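Long-range contact in isoflavone reductase (Medicago sativa, PDB 2GAS), which reduces 2'-hydroxyisoflavones to chiral isoflavanones with NADPH, a late step in the synthesis of the alfalfa phytoalexin medicarpin: residues 227-235 and 299-307. Residues are numbered along the deposited sequence; the frame is centred on the assembly and turned at random.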
# COMPACT_ATOMS: atom_id res chain seq x y z
N ILE A 227 -11.64 18.30 -2.82
CA ILE A 227 -13.02 18.74 -2.64
C ILE A 227 -13.51 19.57 -3.83
O ILE A 227 -14.64 19.39 -4.29
CB ILE A 227 -13.15 19.56 -1.33
CG1 ILE A 227 -12.94 18.64 -0.12
CG2 ILE A 227 -14.53 20.22 -1.25
CD1 ILE A 227 -12.86 19.36 1.20
N ALA A 228 -12.67 20.46 -4.34
CA ALA A 228 -13.05 21.28 -5.49
C ALA A 228 -13.27 20.39 -6.72
O ALA A 228 -14.17 20.64 -7.52
CB ALA A 228 -11.97 22.32 -5.77
N LEU A 229 -12.45 19.36 -6.86
CA LEU A 229 -12.57 18.43 -7.98
C LEU A 229 -13.92 17.70 -7.92
O LEU A 229 -14.64 17.59 -8.92
CB LEU A 229 -11.43 17.41 -7.94
CG LEU A 229 -11.47 16.29 -8.98
CD1 LEU A 229 -11.50 16.90 -10.38
CD2 LEU A 229 -10.26 15.37 -8.82
N TRP A 230 -14.27 17.21 -6.73
CA TRP A 230 -15.52 16.50 -6.53
C TRP A 230 -16.72 17.43 -6.75
O TRP A 230 -17.71 17.04 -7.36
CB TRP A 230 -15.55 15.91 -5.11
CG TRP A 230 -16.83 15.21 -4.74
CD1 TRP A 230 -17.66 15.51 -3.70
CD2 TRP A 230 -17.42 14.07 -5.40
NE1 TRP A 230 -18.71 14.63 -3.65
CE2 TRP A 230 -18.59 13.74 -4.68
CE3 TRP A 230 -17.06 13.30 -6.51
CZ2 TRP A 230 -19.41 12.66 -5.05
CZ3 TRP A 230 -17.88 12.23 -6.88
CH2 TRP A 230 -19.04 11.93 -6.15
N GLU A 231 -16.63 18.65 -6.24
CA GLU A 231 -17.71 19.62 -6.41
C GLU A 231 -18.01 19.85 -7.88
O GLU A 231 -19.17 19.98 -8.28
CB GLU A 231 -17.35 20.94 -5.75
CG GLU A 231 -17.54 20.91 -4.25
CD GLU A 231 -17.06 22.18 -3.60
OE1 GLU A 231 -17.51 22.45 -2.47
OE2 GLU A 231 -16.22 22.88 -4.21
N LYS A 232 -16.96 19.92 -8.69
CA LYS A 232 -17.13 20.13 -10.12
C LYS A 232 -17.87 18.95 -10.73
O LYS A 232 -18.70 19.11 -11.62
CB LYS A 232 -15.76 20.28 -10.80
CG LYS A 232 -15.85 20.47 -12.31
CD LYS A 232 -14.49 20.33 -12.97
CE LYS A 232 -13.87 18.96 -12.69
NZ LYS A 232 -12.64 18.70 -13.48
N LYS A 233 -17.58 17.75 -10.23
CA LYS A 233 -18.21 16.54 -10.74
C LYS A 233 -19.70 16.41 -10.45
O LYS A 233 -20.45 15.97 -11.31
CB LYS A 233 -17.48 15.31 -10.21
CG LYS A 233 -16.09 15.15 -10.79
CD LYS A 233 -15.43 13.90 -10.28
CE LYS A 233 -14.18 13.61 -11.07
NZ LYS A 233 -14.49 13.45 -12.52
N ILE A 234 -20.13 16.77 -9.25
CA ILE A 234 -21.54 16.65 -8.92
C ILE A 234 -22.31 17.95 -9.10
O ILE A 234 -23.52 18.00 -8.86
CB ILE A 234 -21.75 16.12 -7.49
CG1 ILE A 234 -21.07 17.04 -6.47
CG2 ILE A 234 -21.18 14.71 -7.39
CD1 ILE A 234 -21.50 16.76 -5.03
N GLY A 235 -21.61 18.99 -9.52
CA GLY A 235 -22.27 20.26 -9.76
C GLY A 235 -22.90 20.99 -8.59
O GLY A 235 -23.94 21.62 -8.75
N ALA A 299 -7.29 10.84 -10.04
CA ALA A 299 -8.24 10.97 -8.94
C ALA A 299 -9.57 11.38 -9.56
O ALA A 299 -10.64 10.94 -9.12
CB ALA A 299 -7.77 12.03 -7.96
N ASP A 300 -9.50 12.21 -10.60
CA ASP A 300 -10.70 12.67 -11.30
C ASP A 300 -11.46 11.48 -11.89
O ASP A 300 -12.67 11.37 -11.73
CB ASP A 300 -10.31 13.64 -12.42
CG ASP A 300 -11.52 14.19 -13.15
OD1 ASP A 300 -12.24 15.02 -12.57
OD2 ASP A 300 -11.75 13.79 -14.31
N GLU A 301 -10.74 10.61 -12.58
CA GLU A 301 -11.34 9.42 -13.19
C GLU A 301 -11.88 8.48 -12.12
O GLU A 301 -12.99 7.96 -12.25
CB GLU A 301 -10.30 8.70 -14.07
CG GLU A 301 -9.97 9.43 -15.38
CD GLU A 301 -8.74 8.90 -16.11
OE1 GLU A 301 -8.53 9.28 -17.28
OE2 GLU A 301 -7.96 8.11 -15.52
N TYR A 302 -11.11 8.28 -11.05
CA TYR A 302 -11.54 7.40 -9.97
C TYR A 302 -12.89 7.81 -9.38
O TYR A 302 -13.75 6.97 -9.14
CB TYR A 302 -10.49 7.37 -8.85
CG TYR A 302 -10.98 6.62 -7.63
CD1 TYR A 302 -11.00 5.22 -7.60
CD2 TYR A 302 -11.51 7.30 -6.53
CE1 TYR A 302 -11.55 4.53 -6.52
CE2 TYR A 302 -12.06 6.63 -5.46
CZ TYR A 302 -12.09 5.24 -5.46
OH TYR A 302 -12.67 4.58 -4.40
N LEU A 303 -13.06 9.10 -9.15
CA LEU A 303 -14.30 9.60 -8.56
C LEU A 303 -15.52 9.54 -9.48
O LEU A 303 -16.66 9.64 -9.01
CB LEU A 303 -14.09 11.03 -8.06
CG LEU A 303 -13.16 11.16 -6.86
CD1 LEU A 303 -12.88 12.63 -6.60
CD2 LEU A 303 -13.79 10.51 -5.64
N ASN A 304 -15.30 9.38 -10.78
CA ASN A 304 -16.41 9.32 -11.72
C ASN A 304 -17.41 8.21 -11.42
O ASN A 304 -18.60 8.34 -11.70
CB ASN A 304 -15.90 9.16 -13.15
CG ASN A 304 -15.46 10.48 -13.76
OD1 ASN A 304 -16.10 11.51 -13.54
ND2 ASN A 304 -14.39 10.45 -14.54
N GLN A 305 -16.93 7.11 -10.84
CA GLN A 305 -17.82 5.99 -10.54
C GLN A 305 -18.86 6.31 -9.46
O GLN A 305 -19.86 5.62 -9.35
CB GLN A 305 -17.01 4.76 -10.13
CG GLN A 305 -16.20 4.95 -8.86
CD GLN A 305 -15.38 3.73 -8.51
OE1 GLN A 305 -15.93 2.66 -8.26
NE2 GLN A 305 -14.06 3.88 -8.51
N PHE A 306 -18.62 7.36 -8.68
CA PHE A 306 -19.53 7.74 -7.61
C PHE A 306 -20.49 8.87 -7.98
O PHE A 306 -21.41 9.19 -7.22
CB PHE A 306 -18.75 8.16 -6.36
CG PHE A 306 -17.83 7.10 -5.84
CD1 PHE A 306 -16.46 7.15 -6.10
CD2 PHE A 306 -18.34 6.02 -5.13
CE1 PHE A 306 -15.62 6.14 -5.66
CE2 PHE A 306 -17.49 5.00 -4.68
CZ PHE A 306 -16.13 5.06 -4.94
N VAL A 307 -20.27 9.47 -9.14
CA VAL A 307 -21.11 10.57 -9.59
C VAL A 307 -22.56 10.16 -9.79
O VAL A 307 -23.45 10.89 -9.29
CB VAL A 307 -20.56 11.16 -10.91
CG1 VAL A 307 -21.49 12.24 -11.43
CG2 VAL A 307 -19.17 11.74 -10.66
OXT VAL A 307 -22.80 9.14 -10.46
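Lys233 sets CG beside its own backbone N (chi1 -69°), runs extended to CE and bends at the last torsion, which drops NZ between Asn304 and Asp300; Trp230, with CG trans to its N (chi1 177°), extends its six-membered ring toward Leu303 and Phe306. This is helix-helix packing in an NmrA-type reductase, away from the Rossmann-type parallel sheet: the 227-234 part of helix 223-234 crosses the short C-terminal helix 299-303 at -45°, with axes 10.4 Å apart at closest approach. Leu303 packs with its CB 3.9 Å from Lys233 CD and 4.0 Å from Trp230 CE3, and also touches Leu160 of helix 156-160. The indole turns its edge to the chain end, with CZ3 3.6 Å from Leu303 O and CH2 3.8 Å from Phe306 CB; NE1 is held by Pro172 O. Val307 CG2 comes obliquely to the ring, and Arg173 hydrogen-bonds to the carbonyl O of Phe306 and to the terminal carboxylate of Val307. On the polar side of the contact Lys233 forms a salt bridge with Asp300, whose modelled OD1 position is less certain, and Lys232 adds a long one. Lys233 NZ also donates to Asn304 OD1 at 2.7 Å, approaching from above the carbonyl plane.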